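Calcium-regulated actin-bundling protein (Dictyostelium discoideum, PDB 4X3N) binds actin filaments and calcium and bundles F-actin, and may help shape filopodia and pseudopodia during cell movement. Local coordinates at residues E155-L158 / Y159-D163; K136-L139 / R140-D144; A55-S58 / K59-E62. All coordinates share one frame; numbering follows the deposited sequence.

Along the chain, contact 3 comes first, at the junction of helices 42-57 and 61-79; contact 2 follows at the end of helix 132-143, and contact 1 at the end of helix 153-160. Contacts 1 and 2 have centres about 12 Å apart and flank one calcium ion, bound by Asp144 and Glu155. They also touch directly, Tyr159 OH lying 2.9 Å from Glu138 OE1 in a probable hydrogen bond. Contact 3 lies about 13 Å, centre to centre, from contact 1 and meets it through Tyr161; the centres of contacts 2 and 3 are about 24 Å apart and do not touch. Helix 153-160 and the residue that follows it thus connect the calcium site with helices 42-57 and 61-79.

Contact 1 (E155-L158 / Y159-D163); sequences EYLL and YQYKD. With CA (calcium ion), chain D.
Tyr156 and Gln160 lie side by side on helix 153-160, one turn apart and pointing the same way, and Leu157 pairs with Tyr161 in like manner. In the apolar part of the contact, CD2 of Leu157 reaches the edge of the Tyr161 ring, in its plane, 3.8 Å from CE2 of Tyr161. CG of Gln160 stands 3.8 Å above the centre of one face of that same ring, while Gln160 CB lies over the rim of the Tyr156 ring. In Gln160 the bend at chi2 (67°) sets OE1 alongside the Tyr156 ring, near CE1, with the amide and ring planes 59° apart.

The polar side-chain ends of Tyr156, Gln160 and Tyr161 are linked through water. One water accepts from Tyr156 OH at 2.6 Å and donates to Gln160 OE1; a second donates to Tyr156 OH at 2.8 Å and is also hydrogen-bonded to Tyr161 OH. Outside partners complete these groups: Gln160 NE2 bonds to the carbonyls of Ile124 and Gln126, and Tyr161 OH also bonds to Ser125 OG. Along the backbone, Gln160 N bonds to Tyr156 O at 2.9 Å and Tyr161 N to Leu157 O at 3.0 Å; Tyr161 is the first residue to leave helical conformation.

At the other end Glu155 grips the calcium ion with both carboxylate oxygens, OE1 at 2.7 Å and OE2 at 2.5 Å, and Ser152 OG holds OE1 by a hydrogen bond. With a water, Asp144, Asn146, Asp148 and the carbonyl of Arg150 this gives seven oxygen ligands, the bidentate glutamate closing the loop as in a classical EF-hand.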
loop_
_atom_site.group_PDB
_atom_site.type_symbol
_atom_site.label_atom_id
_atom_site.label_comp_id
_atom_site.label_asym_id
_atom_site.label_seq_id
_atom_site.Cartn_x
_atom_site.Cartn_y
_atom_site.Cartn_z
ATOM N N GLU A 155 18.162 -7.140 1.531
ATOM C CA GLU A 155 18.457 -6.766 0.142
ATOM C C GLU A 155 19.461 -5.614 0.097
ATOM O O GLU A 155 20.385 -5.653 -0.688
ATOM C CB GLU A 155 17.155 -6.452 -0.597
ATOM C CG GLU A 155 16.395 -7.703 -0.959
ATOM C CD GLU A 155 15.003 -7.389 -1.419
ATOM O OE1 GLU A 155 14.258 -6.813 -0.621
ATOM O OE2 GLU A 155 14.679 -7.706 -2.579
ATOM N N TYR A 156 19.283 -4.621 0.961
ATOM C CA TYR A 156 20.288 -3.558 1.115
ATOM C C TYR A 156 21.679 -4.136 1.432
ATOM O O TYR A 156 22.699 -3.739 0.839
ATOM C CB TYR A 156 19.869 -2.533 2.194
ATOM C CG TYR A 156 21.056 -1.836 2.821
ATOM C CD1 TYR A 156 21.696 -0.786 2.159
ATOM C CD2 TYR A 156 21.510 -2.176 4.089
ATOM C CE1 TYR A 156 22.791 -0.120 2.749
ATOM C CE2 TYR A 156 22.601 -1.564 4.664
ATOM C CZ TYR A 156 23.268 -0.535 3.980
ATOM O OH TYR A 156 24.369 0.116 4.564
ATOM N N LEU A 157 21.732 -5.074 2.364
ATOM C CA LEU A 157 23.000 -5.680 2.751
ATOM C C LEU A 157 23.720 -6.445 1.682
ATOM O O LEU A 157 24.924 -6.287 1.485
ATOM C CB LEU A 157 22.830 -6.579 3.952
ATOM C CG LEU A 157 22.486 -5.780 5.201
ATOM C CD1 LEU A 157 22.038 -6.720 6.331
ATOM C CD2 LEU A 157 23.677 -4.970 5.765
ATOM N N LEU A 158 22.979 -7.249 0.948
ATOM C CA LEU A 158 23.555 -8.038 -0.085
ATOM C C LEU A 158 24.157 -7.194 -1.189
ATOM O O LEU A 158 25.213 -7.562 -1.758
ATOM C CB LEU A 158 22.486 -8.915 -0.682
ATOM C CG LEU A 158 22.302 -10.367 -0.198
ATOM C CD1 LEU A 158 23.214 -10.936 0.837
ATOM C CD2 LEU A 158 20.863 -10.694 0.001
ATOM N N TYR A 159 23.470 -6.107 -1.528
ATOM C CA TYR A 159 23.932 -5.235 -2.577
ATOM C C TYR A 159 25.078 -4.363 -2.066
ATOM O O TYR A 159 26.053 -4.201 -2.766
ATOM C CB TYR A 159 22.814 -4.413 -3.226
ATOM C CG TYR A 159 23.308 -3.670 -4.463
ATOM C CD1 TYR A 159 23.637 -4.368 -5.628
ATOM C CD2 TYR A 159 23.503 -2.293 -4.438
ATOM C CE1 TYR A 159 24.127 -3.705 -6.738
ATOM C CE2 TYR A 159 24.013 -1.627 -5.524
ATOM C CZ TYR A 159 24.315 -2.337 -6.660
ATOM O OH TYR A 159 24.777 -1.661 -7.737
ATOM N N GLN A 160 25.014 -3.896 -0.828
ATOM C CA GLN A 160 26.132 -3.114 -0.272
ATOM C C GLN A 160 27.439 -3.918 -0.273
ATOM O O GLN A 160 28.490 -3.406 -0.632
ATOM C CB GLN A 160 25.788 -2.626 1.109
ATOM C CG GLN A 160 26.870 -1.861 1.817
ATOM C CD GLN A 160 27.181 -0.516 1.175
ATOM O OE1 GLN A 160 26.315 0.303 1.033
ATOM N NE2 GLN A 160 28.431 -0.301 0.799
ATOM N N TYR A 161 27.350 -5.201 0.057
ATOM C CA TYR A 161 28.534 -6.050 0.252
ATOM C C TYR A 161 28.647 -6.971 -0.902
ATOM O O TYR A 161 29.131 -8.090 -0.780
ATOM C CB TYR A 161 28.385 -6.765 1.597
ATOM C CG TYR A 161 28.359 -5.796 2.693
ATOM C CD1 TYR A 161 29.499 -5.067 3.040
ATOM C CD2 TYR A 161 27.196 -5.545 3.407
ATOM C CE1 TYR A 161 29.480 -4.143 4.072
ATOM C CE2 TYR A 161 27.186 -4.616 4.445
ATOM C CZ TYR A 161 28.306 -3.915 4.766
ATOM O OH TYR A 161 28.213 -2.971 5.765
ATOM N N LYS A 162 28.246 -6.495 -2.089
ATOM C CA LYS A 162 28.219 -7.341 -3.240
ATOM C C LYS A 162 29.599 -7.825 -3.760
ATOM O O LYS A 162 29.631 -8.812 -4.527
ATOM C CB LYS A 162 27.456 -6.705 -4.412
ATOM C CG LYS A 162 28.170 -5.506 -5.072
ATOM C CD LYS A 162 27.279 -4.805 -6.061
ATOM C CE LYS A 162 27.849 -3.445 -6.443
ATOM N NZ LYS A 162 29.049 -3.688 -7.268
ATOM N N ASP A 163 30.703 -7.210 -3.340
ATOM C CA ASP A 163 32.069 -7.756 -3.666
ATOM C C ASP A 163 32.197 -9.214 -3.206
ATOM O O ASP A 163 33.024 -9.947 -3.687
ATOM C CB ASP A 163 33.182 -7.014 -2.917
ATOM C CG ASP A 163 33.256 -5.549 -3.252
ATOM O OD1 ASP A 163 32.859 -5.152 -4.399
ATOM O OD2 ASP A 163 33.729 -4.787 -2.321
HETATM CA CA CA D . 12.291 -6.911 -2.402
HETATM O O HOH W 1 25.776 1.738 3.049
HETATM O O HOH W 2 25.602 -1.616 6.365
HETATM O O HOH W 3 11.473 -7.909 -0.395
#

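Contact 2 (K136-L139 / R140-D144). With CA (calcium ion), chain D; CIT (citric acid), chain F.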
loop_
_atom_site.group_PDB
_atom_site.type_symbol
_atom_site.label_atom_id
_atom_site.label_comp_id
_atom_site.label_asym_id
_atom_site.label_seq_id
_atom_site.Cartn_x
_atom_site.Cartn_y
_atom_site.Cartn_z
ATOM N N LYS A 136 16.298 4.825 -8.086
ATOM C CA LYS A 136 15.161 3.901 -8.296
ATOM C C LYS A 136 15.470 2.869 -9.327
ATOM O O LYS A 136 15.099 1.729 -9.219
ATOM C CB LYS A 136 13.871 4.651 -8.667
ATOM C CG LYS A 136 13.246 5.290 -7.458
ATOM C CD LYS A 136 11.793 5.503 -7.698
ATOM C CE LYS A 136 11.140 5.978 -6.429
ATOM N NZ LYS A 136 9.731 6.221 -6.736
ATOM N N GLN A 137 16.237 3.269 -10.311
ATOM C CA GLN A 137 16.755 2.353 -11.319
ATOM C C GLN A 137 17.702 1.294 -10.722
ATOM O O GLN A 137 17.661 0.114 -11.119
ATOM C CB GLN A 137 17.510 3.168 -12.354
ATOM C CG GLN A 137 17.997 2.398 -13.586
ATOM C CD GLN A 137 18.869 3.304 -14.496
ATOM O OE1 GLN A 137 18.771 4.548 -14.486
ATOM N NE2 GLN A 137 19.727 2.674 -15.276
ATOM N N GLU A 138 18.503 1.675 -9.736
ATOM C CA GLU A 138 19.329 0.641 -9.080
ATOM C C GLU A 138 18.450 -0.290 -8.218
ATOM O O GLU A 138 18.706 -1.441 -8.127
ATOM C CB GLU A 138 20.381 1.266 -8.204
ATOM C CG GLU A 138 21.371 0.275 -7.606
ATOM C CD GLU A 138 22.619 0.988 -7.119
ATOM O OE1 GLU A 138 23.605 0.975 -7.881
ATOM O OE2 GLU A 138 22.590 1.589 -6.021
ATOM N N LEU A 139 17.445 0.248 -7.566
ATOM C CA LEU A 139 16.571 -0.609 -6.723
ATOM C C LEU A 139 15.950 -1.693 -7.574
ATOM O O LEU A 139 15.944 -2.852 -7.234
ATOM C CB LEU A 139 15.447 0.235 -6.061
ATOM C CG LEU A 139 15.897 1.338 -5.101
ATOM C CD1 LEU A 139 14.704 1.916 -4.373
ATOM C CD2 LEU A 139 16.918 0.858 -4.093
ATOM N N ARG A 140 15.406 -1.255 -8.698
ATOM C CA ARG A 140 14.711 -2.043 -9.676
ATOM C C ARG A 140 15.598 -3.030 -10.430
ATOM O O ARG A 140 15.201 -4.158 -10.645
ATOM C CB ARG A 140 14.129 -1.038 -10.687
ATOM C CG ARG A 140 13.150 -1.542 -11.656
ATOM C CD ARG A 140 12.636 -0.342 -12.428
ATOM N NE ARG A 140 11.671 0.407 -11.620
ATOM C CZ ARG A 140 11.694 1.722 -11.451
ATOM N NH1 ARG A 140 12.630 2.475 -12.055
ATOM N NH2 ARG A 140 10.727 2.279 -10.716
ATOM N N GLU A 141 16.805 -2.602 -10.804
ATOM C CA GLU A 141 17.733 -3.462 -11.528
ATOM C C GLU A 141 18.529 -4.399 -10.634
ATOM O O GLU A 141 18.820 -5.503 -11.018
ATOM C CB GLU A 141 18.736 -2.595 -12.300
ATOM C CG GLU A 141 18.115 -2.067 -13.582
ATOM C CD GLU A 141 19.049 -1.190 -14.401
ATOM O OE1 GLU A 141 18.542 -0.382 -15.197
ATOM O OE2 GLU A 141 20.265 -1.299 -14.210
ATOM N N LYS A 142 18.883 -3.962 -9.437
ATOM C CA LYS A 142 19.829 -4.670 -8.638
ATOM C C LYS A 142 19.365 -5.021 -7.250
ATOM O O LYS A 142 19.638 -6.086 -6.830
ATOM C CB LYS A 142 21.022 -3.806 -8.424
ATOM C CG LYS A 142 21.648 -3.338 -9.725
ATOM C CD LYS A 142 22.337 -4.524 -10.376
ATOM C CE LYS A 142 23.176 -4.128 -11.583
ATOM N NZ LYS A 142 24.006 -2.928 -11.253
ATOM N N VAL A 143 18.739 -4.112 -6.520
ATOM C CA VAL A 143 18.523 -4.331 -5.092
ATOM C C VAL A 143 17.321 -5.204 -4.836
ATOM O O VAL A 143 17.381 -6.084 -3.957
ATOM C CB VAL A 143 18.409 -3.036 -4.296
ATOM C CG1 VAL A 143 18.217 -3.298 -2.786
ATOM C CG2 VAL A 143 19.629 -2.159 -4.527
ATOM N N ASP A 144 16.230 -4.936 -5.563
ATOM C CA ASP A 144 14.963 -5.686 -5.366
ATOM C C ASP A 144 14.933 -7.043 -6.058
ATOM O O ASP A 144 14.188 -7.248 -7.075
ATOM C CB ASP A 144 13.769 -4.833 -5.788
ATOM C CG ASP A 144 12.425 -5.522 -5.539
ATOM O OD1 ASP A 144 12.346 -6.407 -4.674
ATOM O OD2 ASP A 144 11.461 -5.138 -6.221
HETATM CA CA CA D . 12.291 -6.911 -2.402
HETATM C C1 CIT F . 10.836 5.882 -11.579
HETATM O O1 CIT F . 10.023 5.314 -10.802
HETATM O O2 CIT F . 11.900 5.361 -11.991
HETATM C C2 CIT F . 10.510 7.289 -12.060
HETATM C C3 CIT F . 9.492 8.016 -11.170
HETATM O O7 CIT F . 9.011 7.138 -10.047
HETATM C C4 CIT F . 10.148 9.317 -10.635
HETATM C C5 CIT F . 10.480 9.289 -9.140
HETATM O O3 CIT F . 11.120 10.232 -8.566
HETATM O O4 CIT F . 10.067 8.300 -8.497
HETATM C C6 CIT F . 8.432 8.455 -12.224
HETATM O O5 CIT F . 7.193 8.448 -12.144
HETATM O O6 CIT F . 8.796 8.908 -13.305
HETATM O O HOH W 3 11.473 -7.909 -0.395
#
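Gln137 and Glu141 run side by side one turn apart, and their ends meet: Gln137 NE2 donates to Glu141 OE1 at 3.3 Å. The two chains are both extended beyond CG but leave the backbone differently, Gln137 with CG anti to N (chi1 -173°) and Glu141 with CG beside N (chi1 -79°), which lays the carboxylate against Gln137 CG. The amide donor approaches from above the carboxylate plane, and the bond is long and bent.

Arg140 runs straight to CD and then bends at chi3 (-77°), so that Lys136 O lies above one face of its guanidinium, toward the rim. Its two terminal nitrogens clasp one citrate carboxylate, NH1 to O2 at 3.0 Å and NH2 to O1 at 3.1 Å, while the extended Lys136 puts NZ 2.7 Å from citrate O4. Lys136 also pairs with Asp97, and Arg140 with Asp97 of the second subunit; Lys136 and Arg140 of the second subunit and Arg140 of the third also bond to this citrate, which probably came from the crystallisation liquor.

The helix ends in a wider pi-type turn. Glu138 O accepts from both Lys142 N and Val143 N, and Asp144 N bonds to Leu139 O at 2.7 Å. Asp144 OD1 binds the calcium ion at 2.3 Å, and OD2 bonds to Gly149 N and to Tyr101 OH of the second subunit. Leu139 CD2 and Val143 CG2, 4.1 Å apart, form the apolar side: Leu139 packs on Phe96, Ala99 and Tyr103 of helix 96-111, both residues on Val151 of strand 150-152, and Val143 on Glu155 and Tyr159 of helix 153-160.

Contact 3 (A55-S58 / K59-E62)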
loop_
_atom_site.group_PDB
_atom_site.type_symbol
_atom_site.label_atom_id
_atom_site.label_comp_id
_atom_site.label_asym_id
_atom_site.label_seq_id
_atom_site.Cartn_x
_atom_site.Cartn_y
_atom_site.Cartn_z
ATOM N N ALA A 55 32.768 -14.580 8.120
ATOM C CA ALA A 55 34.200 -14.706 7.823
ATOM C C ALA A 55 34.603 -13.499 7.031
ATOM O O ALA A 55 35.681 -12.973 7.233
ATOM C CB ALA A 55 34.522 -15.968 7.054
ATOM N N GLU A 56 33.712 -13.032 6.176
ATOM C CA GLU A 56 34.007 -11.926 5.299
ATOM C C GLU A 56 33.642 -10.574 5.798
ATOM O O GLU A 56 34.185 -9.577 5.322
ATOM C CB GLU A 56 33.247 -12.127 3.986
ATOM C CG GLU A 56 33.613 -13.360 3.173
ATOM C CD GLU A 56 32.917 -14.620 3.631
ATOM O OE1 GLU A 56 32.024 -14.593 4.512
ATOM O OE2 GLU A 56 33.230 -15.659 3.033
ATOM N N VAL A 57 32.640 -10.474 6.685
ATOM C CA VAL A 57 32.031 -9.150 6.953
ATOM C C VAL A 57 32.095 -8.692 8.390
ATOM O O VAL A 57 31.732 -7.555 8.665
ATOM C CB VAL A 57 30.547 -9.056 6.426
ATOM C CG1 VAL A 57 29.549 -9.590 7.416
ATOM C CG2 VAL A 57 30.203 -7.625 6.012
ATOM N N SER A 58 32.661 -9.527 9.263
ATOM C CA SER A 58 32.620 -9.293 10.700
ATOM C C SER A 58 33.079 -7.892 11.108
ATOM O O SER A 58 32.563 -7.295 12.077
ATOM C CB SER A 58 33.487 -10.358 11.446
ATOM O OG SER A 58 34.876 -10.200 11.187
ATOM N N LYS A 59 34.048 -7.350 10.381
ATOM C CA LYS A 59 34.568 -6.030 10.765
ATOM C C LYS A 59 33.654 -4.871 10.429
ATOM O O LYS A 59 33.864 -3.746 10.951
ATOM C CB LYS A 59 35.930 -5.821 10.128
ATOM C CG LYS A 59 37.002 -6.819 10.595
ATOM C CD LYS A 59 38.227 -6.836 9.649
ATOM C CE LYS A 59 38.763 -5.416 9.406
ATOM N NZ LYS A 59 40.159 -5.290 8.890
ATOM N N GLU A 60 32.634 -5.111 9.587
ATOM C CA GLU A 60 31.611 -4.099 9.325
ATOM C C GLU A 60 30.429 -4.250 10.239
ATOM O O GLU A 60 29.511 -3.431 10.218
ATOM C CB GLU A 60 31.084 -4.214 7.925
ATOM C CG GLU A 60 32.195 -4.318 6.902
ATOM C CD GLU A 60 33.163 -3.142 6.912
ATOM O OE1 GLU A 60 32.691 -1.982 6.752
ATOM O OE2 GLU A 60 34.411 -3.405 6.978
ATOM N N ALA A 61 30.444 -5.273 11.057
ATOM C CA ALA A 61 29.289 -5.491 11.918
ATOM C C ALA A 61 28.875 -4.245 12.651
ATOM O O ALA A 61 27.697 -3.875 12.678
ATOM C CB ALA A 61 29.546 -6.641 12.882
ATOM N N GLU A 62 29.814 -3.540 13.210
ATOM C CA GLU A 62 29.510 -2.336 13.938
ATOM C C GLU A 62 28.790 -1.271 13.094
ATOM O O GLU A 62 27.897 -0.609 13.572
ATOM C CB GLU A 62 30.772 -1.742 14.573
ATOM C CG GLU A 62 30.523 -0.481 15.366
ATOM C CD GLU A 62 29.576 -0.701 16.534
ATOM O OE1 GLU A 62 29.394 -1.841 17.016
ATOM O OE2 GLU A 62 28.925 0.280 16.929
HETATM O O HOH W 4 35.131 -7.964 7.805
HETATM O O HOH W 5 32.469 -4.831 13.472
#
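The peptide planes of Val57 and Ser58 are the flat groups through which this junction is held, and each carbonyl is met differently. Glu60 N donates to Val57 O at 2.8 Å, tilted 33° from that carbonyl plane. Ala61 N reaches Ser58 O at 3.1 Å from well above its plane (68° out of it), off any lone pair, and CB of Ala61 packs on the same oxygen. A water donates to Ser58 O at 2.8 Å and accepts from Glu62 N; another links Glu56 O to Lys59 N.

The side chains add a van der Waals touch between Val57 CG2 and the aliphatic part of Glu60. With CG beside the backbone N (chi1 -48°), Glu60 brings CB and CG against Val57 CG2, each about 4.0 Å away, the two side chains crossing at roughly a right angle. The Glu60 chain is bent at chi2; its OE1 bonds to Ser125 OG, and the side chain also touches Tyr122 and Ile124. Val57 packs on Phe49 and Leu50, and Ala61 on Trp54 and Trp277.

Two successive i to i+3 bonds make a 3-10-like joint between helices 42-57 and 61-79, so backbone N-H and C=O groups are satisfied by short-range bonds and waters where i to i+4 bonding is interrupted.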